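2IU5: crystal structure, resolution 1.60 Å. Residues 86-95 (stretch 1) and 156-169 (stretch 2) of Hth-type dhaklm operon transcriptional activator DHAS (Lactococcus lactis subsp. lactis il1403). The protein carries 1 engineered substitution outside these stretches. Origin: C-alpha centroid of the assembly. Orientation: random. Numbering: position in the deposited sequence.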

# COMPACT_ATOMS: atom_id res chain seq x y z
N LEU A 86 -4.86 3.58 17.68
CA LEU A 86 -3.76 3.05 16.90
C LEU A 86 -2.89 2.12 17.74
O LEU A 86 -2.55 1.03 17.28
CB LEU A 86 -2.94 4.18 16.30
CG LEU A 86 -1.65 3.70 15.64
CD1 LEU A 86 -1.94 2.76 14.45
CD2 LEU A 86 -0.88 4.97 15.19
N LEU A 87 -2.53 2.53 18.95
CA LEU A 87 -1.74 1.67 19.84
C LEU A 87 -2.45 0.34 20.07
O LEU A 87 -1.86 -0.73 19.94
CB LEU A 87 -1.42 2.35 21.16
CG LEU A 87 -0.68 1.47 22.16
CD1 LEU A 87 0.67 1.04 21.57
CD2 LEU A 87 -0.51 2.27 23.47
N LEU A 88 -3.73 0.40 20.43
CA LEU A 88 -4.46 -0.85 20.69
C LEU A 88 -4.60 -1.73 19.46
O LEU A 88 -4.54 -2.96 19.55
CB LEU A 88 -5.79 -0.57 21.38
CG LEU A 88 -5.57 0.10 22.75
CD1 LEU A 88 -6.87 0.23 23.50
CD2 LEU A 88 -4.52 -0.64 23.61
N LEU A 89 -4.78 -1.12 18.30
CA LEU A 89 -4.79 -1.89 17.06
C LEU A 89 -3.45 -2.59 16.80
O LEU A 89 -3.40 -3.80 16.46
CB LEU A 89 -5.18 -0.95 15.93
CG LEU A 89 -5.33 -1.58 14.56
CD1 LEU A 89 -6.36 -2.70 14.60
CD2 LEU A 89 -5.71 -0.53 13.53
N LEU A 90 -2.33 -1.88 16.94
CA LEU A 90 -1.03 -2.53 16.76
C LEU A 90 -0.83 -3.67 17.76
O LEU A 90 -0.34 -4.74 17.39
CB LEU A 90 0.12 -1.52 16.87
CG LEU A 90 0.07 -0.46 15.77
CD1 LEU A 90 1.18 0.59 16.02
CD2 LEU A 90 0.19 -1.06 14.37
N ARG A 91 -1.18 -3.45 19.02
CA ARG A 91 -1.10 -4.50 20.02
C ARG A 91 -1.97 -5.70 19.67
O ARG A 91 -1.55 -6.84 19.87
CB ARG A 91 -1.51 -3.96 21.38
CG ARG A 91 -0.41 -3.17 22.02
CD ARG A 91 -0.66 -2.87 23.49
NE ARG A 91 0.43 -2.04 23.95
CZ ARG A 91 0.36 -1.28 25.03
NH1 ARG A 91 -0.75 -1.27 25.76
NH2 ARG A 91 1.40 -0.54 25.38
N TYR A 92 -3.17 -5.47 19.17
CA TYR A 92 -4.07 -6.54 18.79
C TYR A 92 -3.45 -7.35 17.67
O TYR A 92 -3.49 -8.59 17.69
CB TYR A 92 -5.39 -5.92 18.33
CG TYR A 92 -6.31 -6.87 17.58
CD1 TYR A 92 -7.14 -7.76 18.26
CD2 TYR A 92 -6.35 -6.86 16.19
CE1 TYR A 92 -7.98 -8.63 17.57
CE2 TYR A 92 -7.18 -7.71 15.48
CZ TYR A 92 -7.99 -8.59 16.18
OH TYR A 92 -8.80 -9.42 15.44
N LEU A 93 -2.87 -6.67 16.69
CA LEU A 93 -2.27 -7.38 15.55
C LEU A 93 -1.05 -8.17 16.01
O LEU A 93 -0.81 -9.28 15.51
CB LEU A 93 -1.91 -6.43 14.40
CG LEU A 93 -3.17 -5.79 13.82
CD1 LEU A 93 -2.72 -4.69 12.86
CD2 LEU A 93 -4.01 -6.81 13.07
N ASP A 94 -0.27 -7.63 16.94
CA ASP A 94 0.87 -8.39 17.48
C ASP A 94 0.42 -9.66 18.25
O ASP A 94 0.99 -10.73 18.07
CB ASP A 94 1.68 -7.51 18.44
CG ASP A 94 2.67 -6.62 17.73
OD1 ASP A 94 2.94 -6.86 16.53
OD2 ASP A 94 3.18 -5.68 18.39
N GLU A 95 -0.59 -9.51 19.11
CA GLU A 95 -1.10 -10.62 19.89
C GLU A 95 -1.63 -11.68 18.95
O GLU A 95 -1.42 -12.89 19.17
CB GLU A 95 -2.22 -10.14 20.81
CG GLU A 95 -2.85 -11.26 21.58
CD GLU A 95 -3.73 -10.75 22.69
OE1 GLU A 95 -3.59 -9.56 23.04
OE2 GLU A 95 -4.56 -11.55 23.19
N ILE A 156 2.97 -1.65 5.56
CA ILE A 156 3.98 -1.87 6.59
C ILE A 156 3.49 -2.93 7.57
O ILE A 156 4.24 -3.83 7.94
CB ILE A 156 4.26 -0.57 7.35
CG1 ILE A 156 5.02 0.42 6.45
CG2 ILE A 156 5.01 -0.88 8.64
CD1 ILE A 156 6.41 -0.01 6.14
N THR A 157 2.23 -2.84 7.98
CA THR A 157 1.73 -3.78 8.99
C THR A 157 1.49 -5.16 8.40
O THR A 157 1.80 -6.17 9.03
CB THR A 157 0.47 -3.26 9.71
OG1 THR A 157 -0.57 -3.04 8.76
CG2 THR A 157 0.79 -1.98 10.46
N ARG A 158 0.96 -5.24 7.18
CA ARG A 158 0.90 -6.53 6.50
C ARG A 158 2.26 -7.21 6.42
O ARG A 158 2.40 -8.39 6.74
CB ARG A 158 0.32 -6.40 5.08
CG ARG A 158 0.35 -7.73 4.31
CD ARG A 158 -0.27 -7.62 2.92
NE ARG A 158 -0.09 -8.82 2.10
CZ ARG A 158 1.01 -9.13 1.43
NH1 ARG A 158 2.08 -8.34 1.45
NH2 ARG A 158 1.05 -10.26 0.71
N GLU A 159 3.28 -6.48 5.99
CA GLU A 159 4.61 -7.08 5.88
C GLU A 159 5.12 -7.54 7.24
O GLU A 159 5.68 -8.63 7.35
CB GLU A 159 5.60 -6.11 5.25
CG GLU A 159 7.02 -6.65 5.19
CD GLU A 159 8.00 -5.64 4.62
OE1 GLU A 159 7.76 -4.43 4.80
OE2 GLU A 159 8.99 -6.07 3.99
N SER A 160 4.92 -6.73 8.27
CA SER A 160 5.40 -7.09 9.61
C SER A 160 4.69 -8.35 10.11
O SER A 160 5.30 -9.24 10.70
CB SER A 160 5.08 -5.95 10.55
OG SER A 160 5.91 -4.85 10.21
N ILE A 161 3.39 -8.43 9.86
CA ILE A 161 2.63 -9.61 10.27
C ILE A 161 3.18 -10.84 9.56
O ILE A 161 3.48 -11.85 10.19
CB ILE A 161 1.15 -9.43 9.92
CG1 ILE A 161 0.53 -8.47 10.93
CG2 ILE A 161 0.41 -10.77 10.01
CD1 ILE A 161 -0.81 -7.91 10.54
N ILE A 162 3.33 -10.75 8.25
CA ILE A 162 3.76 -11.90 7.48
C ILE A 162 5.17 -12.36 7.90
O ILE A 162 5.45 -13.57 7.93
CB ILE A 162 3.66 -11.62 5.96
CG1 ILE A 162 2.20 -11.48 5.57
CG2 ILE A 162 4.37 -12.69 5.13
CD1 ILE A 162 1.98 -11.11 4.11
N ARG A 163 6.03 -11.39 8.22
CA ARG A 163 7.42 -11.62 8.59
C ARG A 163 7.63 -11.99 10.06
O ARG A 163 8.72 -12.46 10.43
CB ARG A 163 8.31 -10.45 8.18
CG ARG A 163 8.37 -10.20 6.67
CD ARG A 163 9.46 -9.20 6.26
NE ARG A 163 10.77 -9.54 6.83
CZ ARG A 163 11.58 -8.67 7.42
NH1 ARG A 163 11.23 -7.39 7.53
NH2 ARG A 163 12.74 -9.07 7.91
N GLY A 164 6.62 -11.79 10.89
CA GLY A 164 6.75 -12.02 12.33
C GLY A 164 7.54 -10.93 13.05
O GLY A 164 8.22 -11.22 14.03
N ASN A 165 7.45 -9.70 12.57
CA ASN A 165 8.10 -8.56 13.24
C ASN A 165 7.10 -7.77 14.10
O ASN A 165 5.91 -7.72 13.79
CB ASN A 165 8.72 -7.63 12.19
CG ASN A 165 9.85 -8.28 11.41
OD1 ASN A 165 9.95 -8.12 10.20
ND2 ASN A 165 10.70 -9.02 12.10
N SER A 166 7.56 -7.15 15.19
CA SER A 166 6.66 -6.51 16.13
C SER A 166 6.09 -5.24 15.51
O SER A 166 6.82 -4.43 14.92
CB SER A 166 7.43 -6.12 17.40
OG SER A 166 6.76 -5.04 18.05
N LEU A 167 4.78 -5.06 15.64
CA LEU A 167 4.13 -3.84 15.17
C LEU A 167 4.22 -2.72 16.19
O LEU A 167 4.37 -1.55 15.81
CB LEU A 167 2.66 -4.13 14.84
CG LEU A 167 2.35 -4.93 13.57
CD1 LEU A 167 2.84 -6.38 13.71
CD2 LEU A 167 0.86 -4.89 13.26
N GLU A 168 4.12 -3.06 17.47
CA GLU A 168 4.09 -2.00 18.48
C GLU A 168 5.38 -1.18 18.46
O GLU A 168 5.39 0.00 18.80
CB GLU A 168 3.82 -2.56 19.87
CG GLU A 168 3.88 -1.47 20.95
CD GLU A 168 3.18 -1.91 22.23
OE1 GLU A 168 2.55 -2.98 22.20
OE2 GLU A 168 3.28 -1.20 23.26
N LYS A 169 6.49 -1.79 18.05
CA LYS A 169 7.74 -1.06 17.98
C LYS A 169 7.69 0.10 16.99
O LYS A 169 8.54 1.00 17.08
CB LYS A 169 8.95 -1.97 17.74
CG LYS A 169 9.16 -2.43 16.32
CD LYS A 169 10.46 -3.22 16.21
CE LYS A 169 10.60 -3.87 14.84
NZ LYS A 169 12.01 -4.28 14.63
O HOH W 1 2.59 -5.41 21.18

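What satisfies the backbone amides of Leu167 and Glu168, beyond the end of the helix? Two of them are taken by one carboxylate. The amide N of Leu167 donates to Asp94 OD1 at 2.7 Å, and the amide N of Glu168 donates to Asp94 OD2 at 2.9 Å. Consecutive amides in this turn thus meet the two oxygens of a single side chain. The CA-to-CB bond of Asp94 points sideways, but its chi1 of -83° brings the carboxylate to the loop, and an aspartate can offer two acceptors at once. OD1 sits too close to a neighbouring atom in the model, so its exact position, and with it the 2.7 Å, is less certain.

How is the charge of Glu168 met? Arg91, one helical turn before the level of Asp94, reaches it in an extended conformation with chi2 and chi3 both t. In the salt bridge, Arg91 NH2 donates to Glu168 OE2 at 2.9 Å, and Arg91 NE makes weak hydrogen bonds to Glu168 OE1 at 2.9 Å and to Glu168 OE2 at 3.1 Å. The carboxylate therefore lies along the edge of the guanidinium, where the N-H bonds point. Glu168 has chi1 and chi2 in t, and its long side chain lets its end come nearer the helix although its CA-to-CB bond points sideways. The same residue thus donates through its backbone to Asp94 and accepts through its side chain from Arg91.

Does water join the two carboxylates? One water donates to both, to Asp94 OD2 at 2.9 Å and to Glu168 OE1 at 2.6 Å. Each carboxylate thus accepts one further hydrogen bond from the same water.

What lies beneath this polar network? Leu90, Leu93 and Leu167 all direct their CA-to-CB bonds toward the opposite stretch and are buried. Leu93 CB approaches Leu167 CD2 to 3.4 Å, and Leu90 CD2 lies 4.0 Å from Leu167 CB, so the two helical leucines, three residues apart, both pack against Leu167. Farther along, Leu93 CD2 meets Ile161 CD1 at 4.2 Å and Leu90 CD2 meets Thr157 CG2 at 4.1 Å. Threonine suits this place because its methyl can face the leucine while its hydroxyl, Thr157 OG1, is hydrogen-bonded elsewhere in the structure.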